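Local structure of hypothetical protein, similar to alpha-acetolactate decarboxylase (Staphylococcus aureus subsp. aureus, 1XV2) at residues 10-15 and 169-173; 15-21 and 224-229; 44-48 and 127-132; 138-144 and 232-236. The protein probably catalyses the zinc-dependent decarboxylation of alpha-acetolactate to acetoin. Residues are numbered along the deposited sequence.

Interaction 1. Residues 10-15 and 169-173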
loop_
_atom_site.group_PDB
_atom_site.type_symbol
_atom_site.label_atom_id
_atom_site.label_comp_id
_atom_site.label_asym_id
_atom_site.label_seq_id
_atom_site.Cartn_x
_atom_site.Cartn_y
_atom_site.Cartn_z
ATOM N N GLN A 10 -8.078 0.076 -4.715
ATOM C CA GLN A 10 -8.123 1.424 -4.183
ATOM C C GLN A 10 -7.543 2.423 -5.175
ATOM O O GLN A 10 -6.467 2.213 -5.739
ATOM C CB GLN A 10 -7.376 1.503 -2.844
ATOM C CG GLN A 10 -7.489 2.860 -2.157
ATOM C CD GLN A 10 -7.083 2.830 -0.687
ATOM O OE1 GLN A 10 -7.877 2.469 0.183
ATOM N NE2 GLN A 10 -5.842 3.208 -0.409
ATOM N N HIS A 11 -8.283 3.499 -5.407
ATOM C CA HIS A 11 -7.835 4.550 -6.307
ATOM C C HIS A 11 -7.472 5.731 -5.423
ATOM O O HIS A 11 -8.328 6.280 -4.728
ATOM C CB HIS A 11 -8.941 4.960 -7.281
ATOM C CG HIS A 11 -8.578 6.138 -8.130
ATOM N ND1 HIS A 11 -7.709 6.049 -9.197
ATOM C CD2 HIS A 11 -8.912 7.447 -8.025
ATOM C CE1 HIS A 11 -7.522 7.253 -9.710
ATOM N NE2 HIS A 11 -8.240 8.118 -9.016
ATOM N N GLY A 12 -6.202 6.119 -5.449
ATOM C CA GLY A 12 -5.764 7.220 -4.612
ATOM C C GLY A 12 -5.648 6.704 -3.195
ATOM O O GLY A 12 -5.871 5.514 -2.950
ATOM N N THR A 13 -5.307 7.581 -2.256
ATOM C CA THR A 13 -5.157 7.173 -0.862
ATOM C C THR A 13 -5.810 8.164 0.096
ATOM O O THR A 13 -6.099 9.302 -0.270
ATOM C CB THR A 13 -3.668 7.035 -0.486
ATOM O OG1 THR A 13 -3.024 8.306 -0.624
ATOM C CG2 THR A 13 -2.975 6.038 -1.398
ATOM N N LEU A 14 -6.042 7.729 1.328
ATOM C CA LEU A 14 -6.661 8.590 2.326
ATOM C C LEU A 14 -5.717 9.706 2.763
ATOM O O LEU A 14 -6.133 10.847 2.933
ATOM C CB LEU A 14 -7.085 7.769 3.544
ATOM C CG LEU A 14 -7.727 8.558 4.687
ATOM C CD1 LEU A 14 -8.947 9.304 4.175
ATOM C CD2 LEU A 14 -8.102 7.609 5.810
ATOM N N GLY A 15 -4.444 9.368 2.933
ATOM C CA GLY A 15 -3.468 10.356 3.352
ATOM C C GLY A 15 -3.285 11.504 2.373
ATOM O O GLY A 15 -3.133 12.650 2.786
ATOM N N GLY A 169 -3.001 5.298 6.723
ATOM C CA GLY A 169 -2.528 6.420 5.930
ATOM C C GLY A 169 -2.885 6.146 4.480
ATOM O O GLY A 169 -3.510 6.975 3.817
ATOM N N VAL A 170 -2.477 4.980 3.988
ATOM C CA VAL A 170 -2.793 4.566 2.623
ATOM C C VAL A 170 -4.299 4.348 2.656
ATOM O O VAL A 170 -5.032 4.736 1.746
ATOM C CB VAL A 170 -2.077 3.243 2.260
ATOM C CG1 VAL A 170 -2.498 2.774 0.868
ATOM C CG2 VAL A 170 -0.577 3.447 2.310
ATOM N N GLY A 171 -4.739 3.725 3.741
ATOM C CA GLY A 171 -6.149 3.479 3.967
ATOM C C GLY A 171 -6.454 4.178 5.279
ATOM O O GLY A 171 -5.738 5.104 5.655
ATOM N N SER A 172 -7.495 3.751 5.985
ATOM C CA SER A 172 -7.833 4.382 7.257
ATOM C C SER A 172 -7.529 3.451 8.422
ATOM O O SER A 172 -7.586 2.234 8.289
ATOM C CB SER A 172 -9.307 4.785 7.276
ATOM O OG SER A 172 -10.135 3.683 6.968
ATOM N N ALA A 173 -7.205 4.039 9.565
ATOM C CA ALA A 173 -6.875 3.283 10.765
ATOM C C ALA A 173 -8.038 2.423 11.250
ATOM O O ALA A 173 -8.858 2.874 12.045
ATOM C CB ALA A 173 -6.443 4.245 11.871
#
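Here the first amides of a helix are met by two carbonyl groups of a distant loop. The strongest links are three hydrogen bonds, all running from 10-15 to two carbonyls of 169-173. Leu14 N donates to Val170 O at 3.2 Å, nearly in line, and Gly15 N donates to Gly169 O at 2.7 Å. In the first turn of a helix such amides have no carbonyl behind them, so the loop satisfies them. Gln10 NE2, 2.8 Å from Val170 O, makes that oxygen a double acceptor. Thr13 is the N-cap: its hydroxyl caps the amide of Thr16 in the same helix and also bonds to Thr16 OG1.

Packing adds to this. Leu14 CD2 reaches 3.4 Å from both Gly171 O and Ser172 CB, while Thr13 CG2 lies 4.0 Å from Val170 CG1. Glycine suits two of the tight spots. A side chain on Gly15 would crowd Gly169 O, and Gly169 has a positive phi at which a CB would jam against the preceding carbonyl.

The whole contact is buried, where strand 7-11 gives way to helix 14-18 and meets the loop leading into strand 174-181. Strand 207-211 flanks it through Phe208 and Gln210, and Leu166 and Phe167 of the second subunit pack on Thr13 and Val170.

Interaction 2. Residues 15-21 and 224-229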
loop_
_atom_site.group_PDB
_atom_site.type_symbol
_atom_site.label_atom_id
_atom_site.label_comp_id
_atom_site.label_asym_id
_atom_site.label_seq_id
_atom_site.Cartn_x
_atom_site.Cartn_y
_atom_site.Cartn_z
ATOM N N GLY A 15 -4.444 9.368 2.933
ATOM C CA GLY A 15 -3.468 10.356 3.352
ATOM C C GLY A 15 -3.285 11.504 2.373
ATOM O O GLY A 15 -3.133 12.650 2.786
ATOM N N THR A 16 -3.286 11.199 1.079
ATOM C CA THR A 16 -3.122 12.218 0.050
ATOM C C THR A 16 -4.399 13.048 -0.081
ATOM O O THR A 16 -4.347 14.237 -0.400
ATOM C CB THR A 16 -2.769 11.581 -1.319
ATOM O OG1 THR A 16 -1.480 10.957 -1.238
ATOM C CG2 THR A 16 -2.746 12.636 -2.416
ATOM N N LEU A 17 -5.548 12.422 0.157
ATOM C CA LEU A 17 -6.812 13.145 0.094
ATOM C C LEU A 17 -6.777 14.150 1.247
ATOM O O LEU A 17 -7.038 15.336 1.055
ATOM C CB LEU A 17 -8.000 12.191 0.273
ATOM C CG LEU A 17 -9.390 12.787 0.009
ATOM C CD1 LEU A 17 -9.603 12.913 -1.493
ATOM C CD2 LEU A 17 -10.474 11.900 0.622
HETATM N N MSE A 18 -6.434 13.662 2.440
HETATM C CA MSE A 18 -6.352 14.503 3.636
HETATM C C MSE A 18 -5.400 15.675 3.421
HETATM O O MSE A 18 -5.578 16.748 3.997
HETATM C CB MSE A 18 -5.857 13.686 4.836
HETATM C CG MSE A 18 -6.803 12.603 5.326
HETATM SE SE MSE A 18 -8.444 13.285 6.093
HETATM C CE MSE A 18 -7.756 13.971 7.748
ATOM N N ALA A 19 -4.386 15.456 2.589
ATOM C CA ALA A 19 -3.388 16.477 2.296
ATOM C C ALA A 19 -3.935 17.637 1.469
ATOM O O ALA A 19 -3.283 18.674 1.350
ATOM C CB ALA A 19 -2.200 15.847 1.582
ATOM N N GLY A 20 -5.117 17.465 0.883
ATOM C CA GLY A 20 -5.692 18.545 0.102
ATOM C C GLY A 20 -5.837 18.314 -1.390
ATOM O O GLY A 20 -6.278 19.211 -2.109
ATOM N N LEU A 21 -5.469 17.131 -1.870
ATOM C CA LEU A 21 -5.598 16.837 -3.292
ATOM C C LEU A 21 -6.981 16.247 -3.536
ATOM O O LEU A 21 -7.166 15.032 -3.549
ATOM C CB LEU A 21 -4.500 15.866 -3.743
ATOM C CG LEU A 21 -3.108 16.498 -3.856
ATOM C CD1 LEU A 21 -2.604 16.897 -2.485
ATOM C CD2 LEU A 21 -2.151 15.511 -4.499
ATOM N N ILE A 224 3.469 16.989 -1.583
ATOM C CA ILE A 224 2.518 16.624 -0.545
ATOM C C ILE A 224 3.055 16.675 0.879
ATOM O O ILE A 224 4.057 16.038 1.200
ATOM C CB ILE A 224 1.948 15.213 -0.821
ATOM C CG1 ILE A 224 1.542 15.101 -2.295
ATOM C CG2 ILE A 224 0.735 14.956 0.069
ATOM C CD1 ILE A 224 1.063 13.719 -2.718
ATOM N N ASP A 225 2.378 17.441 1.731
ATOM C CA ASP A 225 2.764 17.562 3.135
ATOM C C ASP A 225 1.870 16.653 3.969
ATOM O O ASP A 225 0.665 16.879 4.072
ATOM C CB ASP A 225 2.618 19.010 3.613
ATOM C CG ASP A 225 2.849 19.156 5.110
ATOM O OD1 ASP A 225 3.864 18.632 5.618
ATOM O OD2 ASP A 225 2.015 19.803 5.780
ATOM N N TYR A 226 2.469 15.626 4.564
ATOM C CA TYR A 226 1.722 14.670 5.374
ATOM C C TYR A 226 1.833 14.954 6.865
ATOM O O TYR A 226 1.413 14.148 7.692
ATOM C CB TYR A 226 2.209 13.254 5.070
ATOM C CG TYR A 226 1.864 12.783 3.672
ATOM C CD1 TYR A 226 0.547 12.487 3.319
ATOM C CD2 TYR A 226 2.853 12.634 2.704
ATOM C CE1 TYR A 226 0.226 12.049 2.031
ATOM C CE2 TYR A 226 2.544 12.198 1.419
ATOM C CZ TYR A 226 1.232 11.907 1.088
ATOM O OH TYR A 226 0.933 11.477 -0.183
ATOM N N LYS A 227 2.390 16.112 7.198
ATOM C CA LYS A 227 2.552 16.518 8.586
ATOM C C LYS A 227 1.212 16.423 9.314
ATOM O O LYS A 227 0.219 17.004 8.880
ATOM C CB LYS A 227 3.088 17.952 8.641
ATOM C CG LYS A 227 3.413 18.466 10.034
ATOM C CD LYS A 227 4.042 19.856 9.963
ATOM C CE LYS A 227 4.326 20.423 11.349
ATOM N NZ LYS A 227 3.078 20.641 12.139
ATOM N N ASP A 228 1.197 15.672 10.411
ATOM C CA ASP A 228 -0.002 15.484 11.230
ATOM C C ASP A 228 -1.151 14.749 10.545
ATOM O O ASP A 228 -2.260 14.708 11.082
ATOM C CB ASP A 228 -0.528 16.832 11.733
ATOM C CG ASP A 228 0.472 17.563 12.604
ATOM O OD1 ASP A 228 1.072 16.922 13.493
ATOM O OD2 ASP A 228 0.646 18.784 12.403
ATOM N N VAL A 229 -0.901 14.164 9.376
ATOM C CA VAL A 229 -1.968 13.465 8.668
ATOM C C VAL A 229 -2.581 12.340 9.503
ATOM O O VAL A 229 -3.790 12.124 9.459
ATOM C CB VAL A 229 -1.481 12.889 7.312
ATOM C CG1 VAL A 229 -0.509 11.746 7.539
ATOM C CG2 VAL A 229 -2.678 12.433 6.487
#
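Helix 14-18 ends here in a Schellman motif, and the chain that lies against it makes a type II beta turn, Tyr226 to Val229, closed by Val229 N to Tyr226 O at 2.9 Å and leading into helix 229-236. Gly15 meets the second segment through its backbone: Gly15 O lies 3.5 Å from Tyr226 CE1, near the plane of the ring, and 3.7 Å from Val229 CG2. Thr16 follows with the one hydrogen bond between the segments, its OG1 2.7 Å from Tyr226 OH. The same threonine hydroxyl bonds to Thr13 OG1, so the tyrosine is tied to the N-terminal end of the helix. Leu166 and Glu165 of the second subunit pack on Thr16 and Tyr226, placing this edge beside the dimer interface.

Two residues on, selenomethionine Met18 rests its CB 3.8 Å from Val229 CG2, and its side chain continues onto helix 229-236. Ala19 presses its CB to within 3.4 Å of Ile224 CG2, the tightest apolar touch of the set. Gly20 then breaks the helix with a positive phi: Gly20 N bonds to Leu17 O at 2.9 Å, and Leu21 N reaches back weakly to Thr16 O. The reversal turns Leu21 toward the other segment, bringing its CD2 4.1 Å from Ile224 CD1.

Interaction 3. Residues 44-48 and 127-132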
loop_
_atom_site.group_PDB
_atom_site.type_symbol
_atom_site.label_atom_id
_atom_site.label_comp_id
_atom_site.label_asym_id
_atom_site.label_seq_id
_atom_site.Cartn_x
_atom_site.Cartn_y
_atom_site.Cartn_z
ATOM N N GLY A 44 -13.538 17.342 -5.052
ATOM C CA GLY A 44 -13.630 18.315 -3.978
ATOM C C GLY A 44 -14.063 17.648 -2.686
ATOM O O GLY A 44 -14.383 18.318 -1.700
ATOM N N SER A 45 -14.044 16.316 -2.698
ATOM C CA SER A 45 -14.457 15.496 -1.563
ATOM C C SER A 45 -15.918 15.804 -1.287
ATOM O O SER A 45 -16.344 15.933 -0.139
ATOM C CB SER A 45 -13.619 15.793 -0.318
ATOM O OG SER A 45 -13.891 14.837 0.700
ATOM N N ASP A 46 -16.680 15.928 -2.367
ATOM C CA ASP A 46 -18.093 16.234 -2.264
ATOM C C ASP A 46 -18.946 15.041 -1.858
ATOM O O ASP A 46 -19.112 14.087 -2.617
ATOM C CB ASP A 46 -18.609 16.803 -3.588
ATOM C CG ASP A 46 -20.122 16.961 -3.604
ATOM O OD1 ASP A 46 -20.684 17.453 -2.601
ATOM O OD2 ASP A 46 -20.747 16.597 -4.621
ATOM N N GLY A 47 -19.471 15.101 -0.642
ATOM C CA GLY A 47 -20.347 14.054 -0.162
ATOM C C GLY A 47 -19.766 12.691 0.140
ATOM O O GLY A 47 -18.565 12.522 0.355
ATOM N N GLU A 48 -20.655 11.707 0.132
ATOM C CA GLU A 48 -20.309 10.335 0.448
ATOM C C GLU A 48 -20.786 9.379 -0.627
ATOM O O GLU A 48 -21.975 9.332 -0.935
ATOM C CB GLU A 48 -20.970 9.950 1.769
ATOM C CG GLU A 48 -20.767 10.960 2.886
ATOM C CD GLU A 48 -19.316 11.068 3.304
ATOM O OE1 GLU A 48 -18.533 10.170 2.931
ATOM O OE2 GLU A 48 -18.965 12.039 4.012
ATOM N N ARG A 127 -22.143 11.376 8.723
ATOM C CA ARG A 127 -21.782 12.727 8.342
ATOM C C ARG A 127 -21.762 12.737 6.822
ATOM O O ARG A 127 -21.625 11.686 6.188
ATOM C CB ARG A 127 -20.406 13.133 8.903
ATOM C CG ARG A 127 -19.203 12.346 8.391
ATOM C CD ARG A 127 -18.662 12.864 7.052
ATOM N NE ARG A 127 -17.542 12.050 6.572
ATOM C CZ ARG A 127 -16.317 12.066 7.089
ATOM N NH1 ARG A 127 -16.028 12.866 8.109
ATOM N NH2 ARG A 127 -15.381 11.259 6.602
HETATM N N MSE A 128 -21.946 13.914 6.241
HETATM C CA MSE A 128 -21.910 14.064 4.794
HETATM C C MSE A 128 -20.839 15.114 4.547
HETATM O O MSE A 128 -21.070 16.310 4.744
HETATM C CB MSE A 128 -23.265 14.538 4.259
HETATM C CG MSE A 128 -24.428 13.596 4.556
HETATM SE SE MSE A 128 -25.286 13.958 6.255
HETATM C CE MSE A 128 -26.550 15.309 5.680
HETATM N N MSE A 129 -19.656 14.664 4.145
HETATM C CA MSE A 129 -18.546 15.576 3.915
HETATM C C MSE A 129 -18.943 16.724 2.995
HETATM O O MSE A 129 -19.367 16.503 1.862
HETATM C CB MSE A 129 -17.355 14.821 3.317
HETATM C CG MSE A 129 -16.037 15.587 3.381
HETATM SE SE MSE A 129 -15.395 15.812 5.188
HETATM C CE MSE A 129 -14.394 14.164 5.352
ATOM N N PRO A 130 -18.828 17.970 3.484
ATOM C CA PRO A 130 -19.181 19.136 2.668
ATOM C C PRO A 130 -18.141 19.347 1.567
ATOM O O PRO A 130 -16.935 19.241 1.804
ATOM C CB PRO A 130 -19.210 20.270 3.686
ATOM C CG PRO A 130 -18.165 19.859 4.667
ATOM C CD PRO A 130 -18.433 18.380 4.843
ATOM N N ALA A 131 -18.614 19.636 0.362
ATOM C CA ALA A 131 -17.731 19.837 -0.775
ATOM C C ALA A 131 -16.877 21.097 -0.672
ATOM O O ALA A 131 -17.262 22.084 -0.041
ATOM C CB ALA A 131 -18.549 19.868 -2.063
ATOM N N GLN A 132 -15.703 21.040 -1.292
ATOM C CA GLN A 132 -14.773 22.165 -1.329
ATOM C C GLN A 132 -14.662 22.609 -2.782
ATOM O O GLN A 132 -14.896 21.820 -3.693
ATOM C CB GLN A 132 -13.379 21.744 -0.853
ATOM C CG GLN A 132 -13.051 22.065 0.595
ATOM C CD GLN A 132 -11.579 21.841 0.903
ATOM O OE1 GLN A 132 -10.704 22.367 0.211
ATOM N NE2 GLN A 132 -11.299 21.064 1.944
HETATM O O HOH W 1 -14.175 18.873 1.153
HETATM O O HOH W 2 -21.448 17.127 0.236
HETATM O O HOH W 3 -16.132 10.320 3.853
#
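Glu48 OE2 is the polar centre here: it accepts from the backbone of selenomethionine Met129, whose N lies 2.7 Å away, and forms a salt bridge with Arg127 NE at 2.9 Å, a weak hydrogen bond by angle. Water 3 closes a second route, 2.6 Å from Glu48 OE1 and 3.0 Å from Arg127 NH2. Arg127 NH1 bonds to Gln146 OE1 and Ala236 O, holding the arginine from several directions.

The two segments run roughly antiparallel. Gly47 N donates to Met129 O at 2.9 Å, and Gln132 N to Gly44 O at 3.1 Å, while water 1 links Gly44 O with Pro130 O. Gly44 sits so close that a CB there would clash with Gln132 O. Packing puts Ser45 OG 3.5 Å from Met129 CG and Asp46 OD1 3.3 Å from Ala131 CB. Ser45 and Asp46 form a G1 beta bulge.

The side chain of Glu48 comes to about 4 Å (nearest atoms) from the zinc bound by His176, His178 and His189, so this contact lies at the probable active site. It joins the turn between strands 37-42 and 48-52 to the chain leaving strand 120-127, with helix 140-143 packed on Met129 and strand 187-195 on Arg127.

Interaction 4. Residues 138-144 and 232-236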
loop_
_atom_site.group_PDB
_atom_site.type_symbol
_atom_site.label_atom_id
_atom_site.label_comp_id
_atom_site.label_asym_id
_atom_site.label_seq_id
_atom_site.Cartn_x
_atom_site.Cartn_y
_atom_site.Cartn_z
ATOM N N ARG A 138 -6.588 21.393 3.232
ATOM C CA ARG A 138 -6.540 20.084 3.874
ATOM C C ARG A 138 -7.970 19.661 4.208
ATOM O O ARG A 138 -8.765 20.458 4.703
ATOM C CB ARG A 138 -5.673 20.145 5.133
ATOM C CG ARG A 138 -4.241 20.595 4.857
ATOM C CD ARG A 138 -3.371 20.480 6.097
ATOM N NE ARG A 138 -3.152 19.089 6.478
ATOM C CZ ARG A 138 -2.384 18.239 5.803
ATOM N NH1 ARG A 138 -1.749 18.633 4.707
ATOM N NH2 ARG A 138 -2.254 16.989 6.223
ATOM N N LEU A 139 -8.287 18.403 3.930
ATOM C CA LEU A 139 -9.629 17.871 4.153
ATOM C C LEU A 139 -10.157 18.004 5.581
ATOM O O LEU A 139 -11.370 17.957 5.809
ATOM C CB LEU A 139 -9.676 16.406 3.719
ATOM C CG LEU A 139 -11.069 15.795 3.580
ATOM C CD1 LEU A 139 -11.914 16.652 2.647
ATOM C CD2 LEU A 139 -10.956 14.378 3.046
ATOM N N ILE A 140 -9.255 18.173 6.543
ATOM C CA ILE A 140 -9.658 18.306 7.938
ATOM C C ILE A 140 -10.571 19.519 8.123
ATOM O O ILE A 140 -11.424 19.540 9.016
ATOM C CB ILE A 140 -8.425 18.451 8.865
ATOM C CG1 ILE A 140 -8.866 18.466 10.329
ATOM C CG2 ILE A 140 -7.658 19.723 8.525
ATOM C CD1 ILE A 140 -9.577 17.201 10.769
ATOM N N ASP A 141 -10.394 20.521 7.267
ATOM C CA ASP A 141 -11.193 21.739 7.342
ATOM C C ASP A 141 -12.644 21.462 6.975
ATOM O O ASP A 141 -13.555 22.108 7.486
ATOM C CB ASP A 141 -10.628 22.821 6.413
ATOM C CG ASP A 141 -9.198 23.203 6.760
ATOM O OD1 ASP A 141 -8.896 23.364 7.962
ATOM O OD2 ASP A 141 -8.379 23.353 5.828
ATOM N N SER A 142 -12.854 20.502 6.082
ATOM C CA SER A 142 -14.203 20.146 5.668
ATOM C C SER A 142 -14.883 19.370 6.784
ATOM O O SER A 142 -16.028 19.653 7.145
ATOM C CB SER A 142 -14.163 19.301 4.398
ATOM O OG SER A 142 -13.611 20.043 3.326
ATOM N N ALA A 143 -14.159 18.403 7.339
ATOM C CA ALA A 143 -14.683 17.572 8.414
ATOM C C ALA A 143 -15.119 18.391 9.629
ATOM O O ALA A 143 -16.088 18.044 10.303
ATOM C CB ALA A 143 -13.637 16.542 8.825
ATOM N N ARG A 144 -14.409 19.478 9.905
ATOM C CA ARG A 144 -14.730 20.320 11.052
ATOM C C ARG A 144 -15.980 21.180 10.882
ATOM O O ARG A 144 -16.402 21.859 11.819
ATOM C CB ARG A 144 -13.528 21.198 11.402
ATOM C CG ARG A 144 -12.399 20.425 12.062
ATOM C CD ARG A 144 -11.127 21.245 12.164
ATOM N NE ARG A 144 -10.079 20.512 12.868
ATOM C CZ ARG A 144 -8.797 20.863 12.877
ATOM N NH1 ARG A 144 -8.398 21.941 12.216
ATOM N NH2 ARG A 144 -7.914 20.133 13.546
ATOM N N GLU A 232 -4.946 13.919 12.020
ATOM C CA GLU A 232 -6.106 14.501 11.361
ATOM C C GLU A 232 -7.105 13.424 10.943
ATOM O O GLU A 232 -8.318 13.613 11.061
ATOM C CB GLU A 232 -5.674 15.316 10.137
ATOM C CG GLU A 232 -4.646 16.399 10.441
ATOM C CD GLU A 232 -4.489 17.398 9.308
ATOM O OE1 GLU A 232 -4.418 16.973 8.136
ATOM O OE2 GLU A 232 -4.428 18.612 9.595
ATOM N N ILE A 233 -6.594 12.295 10.459
ATOM C CA ILE A 233 -7.448 11.194 10.032
ATOM C C ILE A 233 -8.293 10.683 11.198
ATOM O O ILE A 233 -9.449 10.294 11.019
ATOM C CB ILE A 233 -6.613 10.023 9.466
ATOM C CG1 ILE A 233 -5.983 10.427 8.131
ATOM C CG2 ILE A 233 -7.493 8.788 9.284
ATOM C CD1 ILE A 233 -5.048 9.379 7.548
ATOM N N ARG A 234 -7.711 10.691 12.393
ATOM C CA ARG A 234 -8.407 10.224 13.589
ATOM C C ARG A 234 -9.468 11.219 14.062
ATOM O O ARG A 234 -10.450 10.833 14.692
ATOM C CB ARG A 234 -7.388 9.952 14.701
ATOM C CG ARG A 234 -6.448 8.795 14.371
ATOM C CD ARG A 234 -5.146 8.871 15.148
ATOM N NE ARG A 234 -4.217 7.819 14.738
ATOM C CZ ARG A 234 -2.939 7.760 15.103
ATOM N NH1 ARG A 234 -2.425 8.698 15.890
ATOM N NH2 ARG A 234 -2.173 6.762 14.679
ATOM N N GLU A 235 -9.274 12.496 13.748
ATOM C CA GLU A 235 -10.233 13.521 14.142
ATOM C C GLU A 235 -11.353 13.632 13.112
ATOM O O GLU A 235 -12.520 13.819 13.461
ATOM C CB GLU A 235 -9.543 14.883 14.266
ATOM C CG GLU A 235 -10.462 15.990 14.780
ATOM C CD GLU A 235 -9.880 17.383 14.596
ATOM O OE1 GLU A 235 -8.685 17.580 14.902
ATOM O OE2 GLU A 235 -10.624 18.287 14.154
ATOM N N ALA A 236 -10.984 13.504 11.842
ATOM C CA ALA A 236 -11.922 13.626 10.732
ATOM C C ALA A 236 -12.890 12.467 10.509
ATOM O O ALA A 236 -14.085 12.684 10.313
ATOM C CB ALA A 236 -11.150 13.895 9.446
HETATM O O HOH W 4 -6.638 17.156 6.570
#
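Ile140 lies across one face of helix 229-236, its CD1 3.9 Å from Ala236 CB and 3.7 Å from Glu235 OE2, and its CG2 3.6 Å from Glu232 OE2. One turn later Ala143 CB meets Ala236 CB at 3.7 Å, where two small side chains let the backbones approach to 5.3 Å between their CA atoms.

A salt bridge flanks this apolar patch at each end. Arg138 offers NE and NH2 to Glu232 OE1, at 3.0 and 2.9 Å, with a weak third bond from NE to OE2; Arg138 NH1 turns to Asp225 O. At the more exposed end Arg144 and Glu235 pair side by side in a bidentate bridge, Arg144 NE 2.6 Å from Glu235 OE2 and Arg144 NH2 3.0 Å from Glu235 OE1, both nearly straight. Water 4 adds a link between Ile140 N, at 2.8 Å, and Glu232 OE1, at 2.7 Å.

The arrangement is a helix-to-helix packing that fastens the C-terminal helix 229-236 to the short helix 140-143. Helix 14-18 adjoins both segments, with Met18 on Glu232 and Ile233 and Leu17 on Leu139, while the loop of Met129 and Pro130 packs against Ser142.

Overall arrangement
From the N terminus, the end of strand 7-11 and helix 14-18 open two long loops: interaction 1 closes the first at the loop before strand 174-181, and interaction 2 closes the second near the C terminus. Interaction 3 falls within both, joining the 44-48 turn to the chain after strand 120-127. Interaction 4 starts soon afterwards, in series with interaction 3, and ends on the last helix, so it crosses interactions 1 and 2, which also cross each other. Leu14 packs on Ile233, Met18 O bonds to Leu139 N, and Gln132 NE2 to Ser142 OG. These ties join helices 14-18, 140-143 and 229-236, with interaction 3 the one beside the zinc.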